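Local coordinates for penicillin-binding protein PbpB (Mycobacterium tuberculosis, PDB 6KGT) that cross-links peptidoglycan strands made from lipid-linked precursors during cell-wall synthesis and binds penicillin-type antibiotics, at residues A[264-269]-A[493-498]; A[269-274]-A[343-348]; A[302-307]-A[324-329]; A[445-450]-A[471-476]. All coordinates share one frame; numbering follows the deposited sequence.

Contact 1. Residues A[264-269]-A[493-498]; sequences PFEPGS and VYWITF. With SFR ((2R)-2-[(1S,2R)-1-carboxy-2-hydroxypropyl]-5-[(2R)-oxolan-2-yl]-2,3-dihydro-1,3-thiazole-4-carboxylic acid), chain B.
Phe265 lays its CB over one face of the Trp495 indole, with CE2 of that ring 3.4 Å from Phe265 CB. This is a CH-pi contact, centred on the five-membered ring. A first torsion of 50° sets Phe265 CG between its own backbone N and carbonyl carbon, which swings the phenyl ring along the strand. The two ring systems meet obliquely, their planes 44° apart, and Phe265 CE1 comes within 3.6 Å of Thr497 CG2. Next in the chain, Glu266 lends its backbone to the same indole face: its N sits 3.4 Å from Trp495 CZ3, above the rim of the ring system, while Glu266 CB lies 3.8 Å from that carbon. The carboxylate turns to other partners, its OE1 being held by Gln384, Gly385 and Tyr489. Pro267 supplies the polar link, as Thr497 OG1 donates to Pro267 O over 3.0 Å, with a C=O...donor angle of 158°. Beyond Gly268, Ser269 OG is bonded covalently to C7 of the ring-opened antibiotic at 1.3 Å, and Ser269 N makes a weak hydrogen bond to its O71 over 2.7 Å. Thr478 N also bonds the ligand, an arrangement consistent with an oxyanion hole. The chemistry thus implies a loop seated on strand 493-502 by one aromatic face and one hydroxyl, just ahead of the acylated serine.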
# COMPACT_ATOMS: atom_id res chain seq x y z
N PRO A 264 4.94 -6.10 -8.35
CA PRO A 264 5.83 -5.94 -7.20
C PRO A 264 7.04 -5.07 -7.54
O PRO A 264 7.42 -4.90 -8.70
CB PRO A 264 6.25 -7.38 -6.87
CG PRO A 264 6.15 -8.11 -8.19
CD PRO A 264 5.00 -7.46 -8.92
N PHE A 265 7.63 -4.51 -6.48
CA PHE A 265 8.81 -3.66 -6.59
C PHE A 265 9.67 -3.87 -5.35
O PHE A 265 9.25 -4.47 -4.36
CB PHE A 265 8.44 -2.17 -6.72
CG PHE A 265 7.46 -1.68 -5.68
CD1 PHE A 265 7.90 -1.20 -4.44
CD2 PHE A 265 6.09 -1.73 -5.92
CE1 PHE A 265 6.98 -0.76 -3.48
CE2 PHE A 265 5.16 -1.29 -4.97
CZ PHE A 265 5.60 -0.81 -3.75
N GLU A 266 10.89 -3.34 -5.41
CA GLU A 266 11.72 -3.42 -4.20
C GLU A 266 11.43 -2.21 -3.33
O GLU A 266 11.39 -1.08 -3.85
CB GLU A 266 13.21 -3.49 -4.56
CG GLU A 266 13.56 -4.80 -5.30
CD GLU A 266 15.06 -5.00 -5.53
OE1 GLU A 266 15.86 -4.69 -4.62
OE2 GLU A 266 15.42 -5.48 -6.62
N PRO A 267 11.17 -2.41 -2.04
CA PRO A 267 10.59 -1.32 -1.23
C PRO A 267 11.60 -0.28 -0.78
O PRO A 267 11.18 0.85 -0.44
CB PRO A 267 10.04 -2.06 -0.02
CG PRO A 267 11.04 -3.25 0.14
CD PRO A 267 11.28 -3.67 -1.28
N GLY A 268 12.88 -0.61 -0.74
CA GLY A 268 13.84 0.33 -0.19
C GLY A 268 13.59 0.57 1.28
O GLY A 268 13.02 -0.27 1.99
N SER A 269 13.98 1.75 1.74
CA SER A 269 13.99 2.04 3.18
C SER A 269 12.62 1.93 3.85
O SER A 269 12.55 1.82 5.09
CB SER A 269 14.55 3.44 3.40
OG SER A 269 15.89 3.49 2.96
N VAL A 493 17.78 5.16 -11.42
CA VAL A 493 16.40 4.78 -11.68
C VAL A 493 15.85 4.15 -10.41
O VAL A 493 16.39 3.15 -9.92
CB VAL A 493 16.28 3.81 -12.87
CG1 VAL A 493 14.83 3.40 -13.12
CG2 VAL A 493 16.88 4.44 -14.12
N TYR A 494 14.78 4.74 -9.86
CA TYR A 494 14.34 4.41 -8.51
C TYR A 494 12.83 4.23 -8.44
O TYR A 494 12.07 4.88 -9.16
CB TYR A 494 14.72 5.50 -7.50
CG TYR A 494 16.20 5.82 -7.43
CD1 TYR A 494 17.07 5.01 -6.72
CD2 TYR A 494 16.71 6.96 -8.05
CE1 TYR A 494 18.42 5.32 -6.63
CE2 TYR A 494 18.05 7.27 -7.98
CZ TYR A 494 18.91 6.45 -7.27
OH TYR A 494 20.25 6.76 -7.19
N TRP A 495 12.42 3.33 -7.56
CA TRP A 495 11.10 3.37 -6.99
C TRP A 495 11.14 4.28 -5.77
O TRP A 495 12.02 4.12 -4.91
CB TRP A 495 10.62 1.97 -6.58
CG TRP A 495 10.35 1.04 -7.72
CD1 TRP A 495 9.35 1.14 -8.66
CD2 TRP A 495 11.05 -0.17 -8.01
NE1 TRP A 495 9.40 0.07 -9.52
CE2 TRP A 495 10.44 -0.76 -9.15
CE3 TRP A 495 12.15 -0.82 -7.43
CZ2 TRP A 495 10.88 -1.95 -9.71
CZ3 TRP A 495 12.58 -2.01 -7.98
CH2 TRP A 495 11.95 -2.57 -9.11
N ILE A 496 10.23 5.25 -5.71
CA ILE A 496 10.05 6.11 -4.56
C ILE A 496 8.81 5.62 -3.82
O ILE A 496 7.75 5.43 -4.44
CB ILE A 496 9.90 7.59 -4.97
CG1 ILE A 496 11.13 8.07 -5.74
CG2 ILE A 496 9.60 8.47 -3.74
CD1 ILE A 496 12.44 7.76 -5.09
N THR A 497 8.93 5.43 -2.51
CA THR A 497 7.88 4.83 -1.69
C THR A 497 7.65 5.69 -0.46
O THR A 497 8.56 6.36 0.03
CB THR A 497 8.25 3.41 -1.20
OG1 THR A 497 9.57 3.43 -0.62
CG2 THR A 497 8.23 2.40 -2.33
N PHE A 498 6.41 5.66 0.04
CA PHE A 498 6.10 6.23 1.34
C PHE A 498 4.97 5.41 1.94
O PHE A 498 4.07 4.95 1.22
CB PHE A 498 5.71 7.72 1.26
CG PHE A 498 5.72 8.43 2.62
CD1 PHE A 498 4.70 8.23 3.52
CD2 PHE A 498 6.78 9.23 3.00
CE1 PHE A 498 4.71 8.83 4.77
CE2 PHE A 498 6.80 9.83 4.26
CZ PHE A 498 5.76 9.63 5.13
C7 SFR B . 16.13 3.89 1.80
C6 SFR B . 17.51 4.56 1.55
N4 SFR B . 16.19 6.34 2.59
C5 SFR B . 17.63 5.62 2.51
C3 SFR B . 16.36 7.75 2.02
C2 SFR B . 17.82 8.05 1.58
S1 SFR B . 18.69 6.84 1.89
C31 SFR B . 15.14 8.67 2.07
O71 SFR B . 15.27 3.96 0.89
C61 SFR B . 18.66 3.53 1.68
O62 SFR B . 19.87 4.13 1.34
C62 SFR B . 18.45 2.31 0.79
C14 SFR B . 18.59 9.37 1.63
C15 SFR B . 18.62 10.02 0.49
C16 SFR B . 19.47 11.34 0.91
C17 SFR B . 19.07 11.66 2.17
O18 SFR B . 18.17 10.51 2.66
O32 SFR B . 14.88 9.52 1.17
O31 SFR B . 14.37 8.54 3.05

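Contact 2. Residues A[269-274]-A[343-348]; sequences SVNKIV and DMLRKF. With SFR ((2R)-2-[(1S,2R)-1-carboxy-2-hydroxypropyl]-5-[(2R)-oxolan-2-yl]-2,3-dihydro-1,3-thiazole-4-carboxylic acid), chain B.
The SxxK motif of the penicillin-binding transpeptidases, here Ser269 to Lys272, leads into helix 273-281, which packs through Val274 near its beginning against the end of helix 338-347. Val274 carries the contact with both of its methyls. CG1 stands anti to the backbone N (chi1 -176°) and reaches the other helix, lying 3.7 Å from Met344 CG and 3.9 Å from Leu345 N. The second methyl, Val274 CG2, meets Phe348 CD2 at 3.9 Å, the two side chains running antiparallel. Leu345 CD2 extends the patch: it approaches Val274 CG1 at 4.1 Å and, with its side chain roughly perpendicular to that of Asn271, comes 4.2 Å from Asn271 ND2. That amide nitrogen donates to Leu380 O, and the Leu345 methyl merely packs beside it. Within the motif, Lys272 N bonds Ser269 O over 2.9 Å, and the extended Lys272 chain carries NZ to Ser324 and Asn326. The chemistry implies a division of labour: apolar groups join the helix that follows the nucleophilic serine to helix 338-347, whereas the Asn271 amide nitrogen and the Lys272 amine are bonded outside the two segments.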
# COMPACT_ATOMS: atom_id res chain seq x y z
N SER A 269 13.98 1.75 1.74
CA SER A 269 13.99 2.04 3.18
C SER A 269 12.62 1.93 3.85
O SER A 269 12.55 1.82 5.09
CB SER A 269 14.55 3.44 3.40
OG SER A 269 15.89 3.49 2.96
N VAL A 270 11.51 1.97 3.10
CA VAL A 270 10.21 1.71 3.74
C VAL A 270 10.21 0.33 4.41
O VAL A 270 9.51 0.12 5.41
CB VAL A 270 9.06 1.88 2.72
CG1 VAL A 270 7.78 1.30 3.23
CG2 VAL A 270 8.84 3.35 2.46
N ASN A 271 11.03 -0.61 3.92
CA ASN A 271 11.11 -1.91 4.58
C ASN A 271 11.68 -1.82 6.00
O ASN A 271 11.51 -2.78 6.76
CB ASN A 271 11.96 -2.87 3.75
CG ASN A 271 11.64 -4.33 4.05
OD1 ASN A 271 10.47 -4.71 4.13
ND2 ASN A 271 12.67 -5.15 4.25
N LYS A 272 12.32 -0.72 6.39
CA LYS A 272 13.00 -0.68 7.67
C LYS A 272 12.04 -0.80 8.86
O LYS A 272 12.51 -0.97 9.99
CB LYS A 272 13.83 0.60 7.75
CG LYS A 272 15.00 0.60 6.76
CD LYS A 272 15.88 1.84 6.93
CE LYS A 272 17.08 1.86 5.96
NZ LYS A 272 17.78 3.20 6.01
N ILE A 273 10.73 -0.75 8.63
CA ILE A 273 9.77 -1.07 9.67
C ILE A 273 9.98 -2.48 10.21
O ILE A 273 9.67 -2.76 11.38
CB ILE A 273 8.33 -0.88 9.14
CG1 ILE A 273 7.32 -0.84 10.28
CG2 ILE A 273 7.97 -1.97 8.11
CD1 ILE A 273 5.89 -0.95 9.81
N VAL A 274 10.49 -3.41 9.39
CA VAL A 274 10.73 -4.76 9.89
C VAL A 274 11.86 -4.77 10.92
O VAL A 274 11.70 -5.31 12.03
CB VAL A 274 10.97 -5.74 8.72
CG1 VAL A 274 11.11 -7.17 9.24
CG2 VAL A 274 9.79 -5.67 7.74
N ASP A 343 11.99 -14.44 10.27
CA ASP A 343 10.69 -14.77 10.83
C ASP A 343 9.75 -13.58 10.79
O ASP A 343 8.57 -13.71 10.48
CB ASP A 343 10.81 -15.29 12.27
CG ASP A 343 11.42 -16.68 12.34
OD1 ASP A 343 11.93 -17.06 13.42
OD2 ASP A 343 11.40 -17.40 11.32
N MET A 344 10.27 -12.39 11.11
CA MET A 344 9.43 -11.21 11.20
C MET A 344 8.97 -10.77 9.81
O MET A 344 7.81 -10.38 9.63
CB MET A 344 10.19 -10.12 11.96
CG MET A 344 9.44 -8.79 12.14
SD MET A 344 8.26 -8.86 13.47
CE MET A 344 9.36 -8.98 14.87
N LEU A 345 9.87 -10.84 8.82
CA LEU A 345 9.48 -10.69 7.42
C LEU A 345 8.25 -11.52 7.11
O LEU A 345 7.25 -11.01 6.57
CB LEU A 345 10.63 -11.13 6.50
CG LEU A 345 11.82 -10.22 6.23
CD1 LEU A 345 12.83 -10.96 5.38
CD2 LEU A 345 11.40 -8.91 5.55
N ARG A 346 8.31 -12.81 7.44
CA ARG A 346 7.20 -13.71 7.15
C ARG A 346 5.94 -13.32 7.92
O ARG A 346 4.83 -13.37 7.38
CB ARG A 346 7.61 -15.15 7.46
CG ARG A 346 8.63 -15.73 6.49
CD ARG A 346 7.96 -16.18 5.20
NE ARG A 346 6.82 -17.06 5.47
CZ ARG A 346 6.15 -17.72 4.53
NH1 ARG A 346 6.51 -17.62 3.26
NH2 ARG A 346 5.13 -18.50 4.88
N LYS A 347 6.10 -12.91 9.18
CA LYS A 347 4.93 -12.53 9.98
C LYS A 347 4.31 -11.23 9.49
O LYS A 347 3.09 -11.04 9.61
CB LYS A 347 5.30 -12.43 11.46
CG LYS A 347 4.88 -13.64 12.27
CD LYS A 347 5.78 -13.89 13.47
CE LYS A 347 5.97 -12.62 14.29
NZ LYS A 347 7.16 -12.60 15.20
N PHE A 348 5.12 -10.30 8.96
CA PHE A 348 4.56 -9.13 8.29
C PHE A 348 3.88 -9.45 6.96
O PHE A 348 3.35 -8.54 6.31
CB PHE A 348 5.65 -8.07 8.08
CG PHE A 348 5.78 -7.11 9.23
CD1 PHE A 348 4.73 -6.24 9.55
CD2 PHE A 348 6.92 -7.09 10.01
CE1 PHE A 348 4.84 -5.34 10.62
CE2 PHE A 348 7.05 -6.21 11.08
CZ PHE A 348 6.01 -5.32 11.38
C7 SFR B . 16.13 3.89 1.80
C6 SFR B . 17.51 4.56 1.55
N4 SFR B . 16.19 6.34 2.59
C5 SFR B . 17.63 5.62 2.51
C3 SFR B . 16.36 7.75 2.02
C2 SFR B . 17.82 8.05 1.58
S1 SFR B . 18.69 6.84 1.89
C31 SFR B . 15.14 8.67 2.07
O71 SFR B . 15.27 3.96 0.89
C61 SFR B . 18.66 3.53 1.68
O62 SFR B . 19.87 4.13 1.34
C62 SFR B . 18.45 2.31 0.79
C14 SFR B . 18.59 9.37 1.63
C15 SFR B . 18.62 10.02 0.49
C16 SFR B . 19.47 11.34 0.91
C17 SFR B . 19.07 11.66 2.17
O18 SFR B . 18.17 10.51 2.66
O32 SFR B . 14.88 9.52 1.17
O31 SFR B . 14.37 8.54 3.05

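Contact 3. Residues A[302-307]-A[324-329]. With SFR ((2R)-2-[(1S,2R)-1-carboxy-2-hydroxypropyl]-5-[(2R)-oxolan-2-yl]-2,3-dihydro-1,3-thiazole-4-carboxylic acid), chain B.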
# COMPACT_ATOMS: atom_id res chain seq x y z
N VAL A 302 30.42 -7.74 1.89
CA VAL A 302 30.19 -6.52 1.10
C VAL A 302 30.33 -5.26 1.96
O VAL A 302 30.60 -5.34 3.17
CB VAL A 302 28.81 -6.61 0.42
CG1 VAL A 302 27.69 -6.44 1.44
CG2 VAL A 302 28.68 -5.63 -0.74
N THR A 303 30.15 -4.09 1.34
CA THR A 303 30.29 -2.78 1.98
C THR A 303 29.02 -1.97 1.73
O THR A 303 28.58 -1.84 0.59
CB THR A 303 31.51 -2.02 1.44
OG1 THR A 303 32.71 -2.59 1.98
CG2 THR A 303 31.45 -0.54 1.79
N VAL A 304 28.45 -1.42 2.80
CA VAL A 304 27.23 -0.63 2.73
C VAL A 304 27.50 0.76 3.29
O VAL A 304 28.08 0.90 4.38
CB VAL A 304 26.06 -1.30 3.48
CG1 VAL A 304 24.73 -0.63 3.10
CG2 VAL A 304 26.04 -2.78 3.18
N HIS A 305 27.08 1.77 2.55
CA HIS A 305 27.29 3.18 2.86
C HIS A 305 25.95 3.82 3.18
O HIS A 305 24.90 3.37 2.72
CB HIS A 305 27.96 3.91 1.67
CG HIS A 305 27.28 3.71 0.33
ND1 HIS A 305 26.68 2.53 -0.05
CD2 HIS A 305 27.12 4.56 -0.71
CE1 HIS A 305 26.18 2.65 -1.27
NE2 HIS A 305 26.44 3.88 -1.70
N ASP A 306 25.98 4.87 3.99
CA ASP A 306 24.82 5.73 4.13
C ASP A 306 24.77 6.69 2.94
O ASP A 306 25.80 7.04 2.36
CB ASP A 306 24.86 6.50 5.45
CG ASP A 306 24.47 5.64 6.64
OD1 ASP A 306 24.09 4.46 6.43
OD2 ASP A 306 24.52 6.13 7.79
N ALA A 307 23.55 7.10 2.57
CA ALA A 307 23.33 7.94 1.39
C ALA A 307 23.93 9.33 1.52
O ALA A 307 23.77 10.18 0.63
CB ALA A 307 21.83 8.06 1.11
N SER A 324 17.11 7.57 8.25
CA SER A 324 17.24 6.44 7.33
C SER A 324 18.72 6.09 7.07
O SER A 324 19.20 6.06 5.94
CB SER A 324 16.48 6.69 6.04
OG SER A 324 16.10 5.46 5.47
N SER A 325 19.42 5.81 8.17
CA SER A 325 20.81 5.35 8.12
C SER A 325 20.84 3.85 7.80
O SER A 325 20.33 3.05 8.58
CB SER A 325 21.49 5.65 9.45
OG SER A 325 22.71 4.97 9.58
N ASN A 326 21.40 3.49 6.63
CA ASN A 326 21.61 2.08 6.30
C ASN A 326 22.51 1.40 7.32
O ASN A 326 22.18 0.31 7.82
CB ASN A 326 22.23 1.96 4.90
CG ASN A 326 21.25 2.33 3.80
OD1 ASN A 326 20.03 2.36 4.04
ND2 ASN A 326 21.77 2.65 2.61
N VAL A 327 23.65 2.02 7.64
CA VAL A 327 24.59 1.45 8.60
C VAL A 327 23.90 1.22 9.94
O VAL A 327 23.95 0.12 10.50
CB VAL A 327 25.83 2.37 8.74
CG1 VAL A 327 26.82 1.83 9.78
CG2 VAL A 327 26.51 2.56 7.37
N GLY A 328 23.22 2.25 10.45
CA GLY A 328 22.47 2.08 11.69
C GLY A 328 21.48 0.93 11.61
O GLY A 328 21.37 0.13 12.55
N THR A 329 20.76 0.83 10.49
CA THR A 329 19.78 -0.25 10.34
C THR A 329 20.46 -1.61 10.37
O THR A 329 19.98 -2.55 11.01
CB THR A 329 19.00 -0.05 9.04
OG1 THR A 329 18.20 1.14 9.13
CG2 THR A 329 18.11 -1.25 8.74
C7 SFR B . 16.13 3.89 1.80
C6 SFR B . 17.51 4.56 1.55
N4 SFR B . 16.19 6.34 2.59
C5 SFR B . 17.63 5.62 2.51
C3 SFR B . 16.36 7.75 2.02
C2 SFR B . 17.82 8.05 1.58
S1 SFR B . 18.69 6.84 1.89
C31 SFR B . 15.14 8.67 2.07
O71 SFR B . 15.27 3.96 0.89
C61 SFR B . 18.66 3.53 1.68
O62 SFR B . 19.87 4.13 1.34
C62 SFR B . 18.45 2.31 0.79
C14 SFR B . 18.59 9.37 1.63
C15 SFR B . 18.62 10.02 0.49
C16 SFR B . 19.47 11.34 0.91
C17 SFR B . 19.07 11.66 2.17
O18 SFR B . 18.17 10.51 2.66
O32 SFR B . 14.88 9.52 1.17
O31 SFR B . 14.37 8.54 3.05
O HOH W 1 21.52 5.66 4.43
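This is a polar strand-to-helix contact, in which the carboxylate of Asp306, just after the edge strand 302-305, bonds the N-terminal end of helix 326-336 at the SxN motif Ser324-Ser325-Asn326. The two carboxylate oxygens divide the work. Asp306 OD1 uses its syn lone pair to accept from Val327 N over 2.8 Å, almost straight at 175°. Asp306 OD2 takes a bond from Ser325 OG, also 2.8 Å long, from 25° out of the carboxylate plane, and has a second partner in His310. The helix end would probably stabilise the negative charge. Ser325 is itself the N-cap: with OG anti to its backbone N (chi1 167°), it accepts from Gly328 N while donating to the aspartate. Asn326 ND2 bridges protein and drug, giving one bond of 3.2 Å to His305 O, in the plane of that carbonyl, and another of 2.7 Å to O62 of the ligand's hydroxyethyl arm. A water ties Ala307 N, Asn326 N and Ser324 O together. Van der Waals packing is lighter: Val304 CG1 touches Asn326 CB at 4.0 Å, and Val327 CG2 lies 3.8 Å from Val304 O. In the fold, a Schellman motif with Ser324 as its C' residue closes helix 317-323, helix 326-336 starts at once, and strand 302-305, paired antiparallel with strand 296-299, lies against that start.

Contact 4. Residues A[445-450]-A[471-476]; sequences MLRAVV and QMAGKT. With SFR ((2R)-2-[(1S,2R)-1-carboxy-2-hydroxypropyl]-5-[(2R)-oxolan-2-yl]-2,3-dihydro-1,3-thiazole-4-carboxylic acid), chain B.
Lys475 NZ is held by two oxygens, Thr476 O at 3.0 Å from that nitrogen and the Ser324 hydroxyl, and the Lys475 chain that carries it touches helix 436-450 where CD lies 4.0 Å from Val449 CG2. Bends at chi2 (66°) and chi4 fold the chain back so that its amine reaches the carbonyl of the next residue. Behind it, helix and strand come close, the axes of 445-450 and 473-476 approaching to 5.5 Å at an angle of 63°. Glycine at 474 leaves its backbone facing the helix: Gly474 N makes a weak hydrogen bond of 3.4 Å to Leu446 O, and Val449 CG2 lies against Gly474 O. Leu446 CB and Ala473 CB meet at 3.9 Å, while Val450 CG2 is pressed to within 3.3 Å of Met472 O. At the far end, the Gln471 side chain stacks on the Arg447 guanidinium, amide and guanidinium planes 21° apart, with Gln471 CG 3.8 Å from Arg447 CZ over the centre of one face. Gln444 bonds both of these polar ends. Thr476 OG1, bonded also to Thr461, donates to the ligand carboxylate O31 in a bond whose very short modelled length is doubtful. Lys475 and Thr476 begin the KTG motif, whose place on a strand beside the acylated serine is characteristic of the penicillin-binding transpeptidase domain.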
# COMPACT_ATOMS: atom_id res chain seq x y z
N MET A 445 8.30 6.36 17.23
CA MET A 445 9.60 6.54 16.57
C MET A 445 9.45 7.08 15.15
O MET A 445 10.19 7.97 14.74
CB MET A 445 10.36 5.21 16.50
CG MET A 445 11.09 4.84 17.75
SD MET A 445 12.01 3.30 17.51
CE MET A 445 13.32 3.92 16.55
N LEU A 446 8.52 6.51 14.38
CA LEU A 446 8.30 6.95 13.00
C LEU A 446 7.74 8.37 12.91
O LEU A 446 7.76 8.95 11.82
CB LEU A 446 7.39 5.95 12.28
CG LEU A 446 8.07 4.59 12.06
CD1 LEU A 446 7.18 3.62 11.28
CD2 LEU A 446 9.42 4.76 11.36
N ARG A 447 7.27 8.97 14.01
CA ARG A 447 7.00 10.41 13.97
C ARG A 447 8.27 11.20 13.65
O ARG A 447 8.18 12.33 13.16
CB ARG A 447 6.42 10.91 15.30
CG ARG A 447 5.05 10.37 15.63
CD ARG A 447 4.63 10.84 17.01
NE ARG A 447 4.51 12.29 17.09
CZ ARG A 447 4.33 12.97 18.23
NH1 ARG A 447 4.25 12.33 19.40
NH2 ARG A 447 4.23 14.29 18.19
N ALA A 448 9.45 10.63 13.95
CA ALA A 448 10.69 11.35 13.71
C ALA A 448 10.93 11.60 12.22
O ALA A 448 11.58 12.58 11.85
CB ALA A 448 11.87 10.57 14.30
N VAL A 449 10.43 10.71 11.35
CA VAL A 449 10.60 10.89 9.91
C VAL A 449 9.96 12.19 9.43
O VAL A 449 10.46 12.84 8.49
CB VAL A 449 10.00 9.67 9.16
CG1 VAL A 449 10.04 9.89 7.66
CG2 VAL A 449 10.73 8.38 9.57
N VAL A 450 8.87 12.63 10.07
CA VAL A 450 8.18 13.83 9.62
C VAL A 450 8.52 15.06 10.46
O VAL A 450 8.00 16.14 10.19
CB VAL A 450 6.66 13.62 9.58
CG1 VAL A 450 6.32 12.45 8.68
CG2 VAL A 450 6.11 13.41 10.99
N GLN A 471 -0.29 13.68 14.98
CA GLN A 471 0.85 12.78 15.16
C GLN A 471 1.01 11.86 13.94
O GLN A 471 0.87 10.64 14.02
CB GLN A 471 0.67 11.96 16.44
CG GLN A 471 0.57 12.77 17.72
CD GLN A 471 0.69 11.92 18.98
OE1 GLN A 471 1.23 10.80 18.96
NE2 GLN A 471 0.19 12.44 20.09
N MET A 472 1.30 12.46 12.79
CA MET A 472 1.61 11.67 11.60
C MET A 472 2.90 10.89 11.79
O MET A 472 3.86 11.38 12.39
CB MET A 472 1.73 12.57 10.37
CG MET A 472 0.44 13.24 9.97
SD MET A 472 -0.88 12.05 9.76
CE MET A 472 -2.27 13.19 9.54
N ALA A 473 2.93 9.67 11.26
CA ALA A 473 4.10 8.80 11.38
C ALA A 473 4.25 8.05 10.07
O ALA A 473 3.26 7.57 9.53
CB ALA A 473 3.97 7.82 12.55
N GLY A 474 5.48 7.94 9.57
CA GLY A 474 5.66 7.24 8.32
C GLY A 474 7.12 6.94 8.02
O GLY A 474 7.99 7.13 8.87
N LYS A 475 7.37 6.47 6.80
CA LYS A 475 8.74 6.17 6.39
C LYS A 475 8.87 6.43 4.89
O LYS A 475 7.99 6.07 4.11
CB LYS A 475 9.11 4.71 6.74
CG LYS A 475 10.57 4.34 6.45
CD LYS A 475 11.54 5.11 7.35
CE LYS A 475 12.99 4.91 6.93
NZ LYS A 475 13.39 5.80 5.78
N THR A 476 9.97 7.09 4.51
CA THR A 476 10.31 7.41 3.13
C THR A 476 11.14 6.29 2.52
O THR A 476 11.84 5.56 3.21
CB THR A 476 11.12 8.71 3.06
OG1 THR A 476 12.12 8.67 4.09
CG2 THR A 476 10.22 9.94 3.22
C7 SFR B . 16.13 3.89 1.80
C6 SFR B . 17.51 4.56 1.55
N4 SFR B . 16.19 6.34 2.59
C5 SFR B . 17.63 5.62 2.51
C3 SFR B . 16.36 7.75 2.02
C2 SFR B . 17.82 8.05 1.58
S1 SFR B . 18.69 6.84 1.89
C31 SFR B . 15.14 8.67 2.07
O71 SFR B . 15.27 3.96 0.89
C61 SFR B . 18.66 3.53 1.68
O62 SFR B . 19.87 4.13 1.34
C62 SFR B . 18.45 2.31 0.79
C14 SFR B . 18.59 9.37 1.63
C15 SFR B . 18.62 10.02 0.49
C16 SFR B . 19.47 11.34 0.91
C17 SFR B . 19.07 11.66 2.17
O18 SFR B . 18.17 10.51 2.66
O32 SFR B . 14.88 9.52 1.17
O31 SFR B . 14.37 8.54 3.05

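Overall arrangement
All four contacts lie in the transpeptidase domain and touch the same covalently bound antibiotic. Contacts 1 and 2 share Ser269, their centres about 14 Å apart, and meet again where Val270 CG2 lies 3.2 Å from Thr497 OG1. The three signature motifs converge through amines: Lys272 NZ of contact 2 probably bonds Ser324 OG of contact 3 at 2.9 Å and Asn326 OD1 at 3.1 Å, and the same Ser324 OG lies 2.8 Å from Lys475 NZ of contact 4. Contacts 1 and 4 rest on neighbouring strands, 493-502 and 473-483, of one antiparallel sheet. Parts distant in sequence thus assemble a single site around the acyl-enzyme.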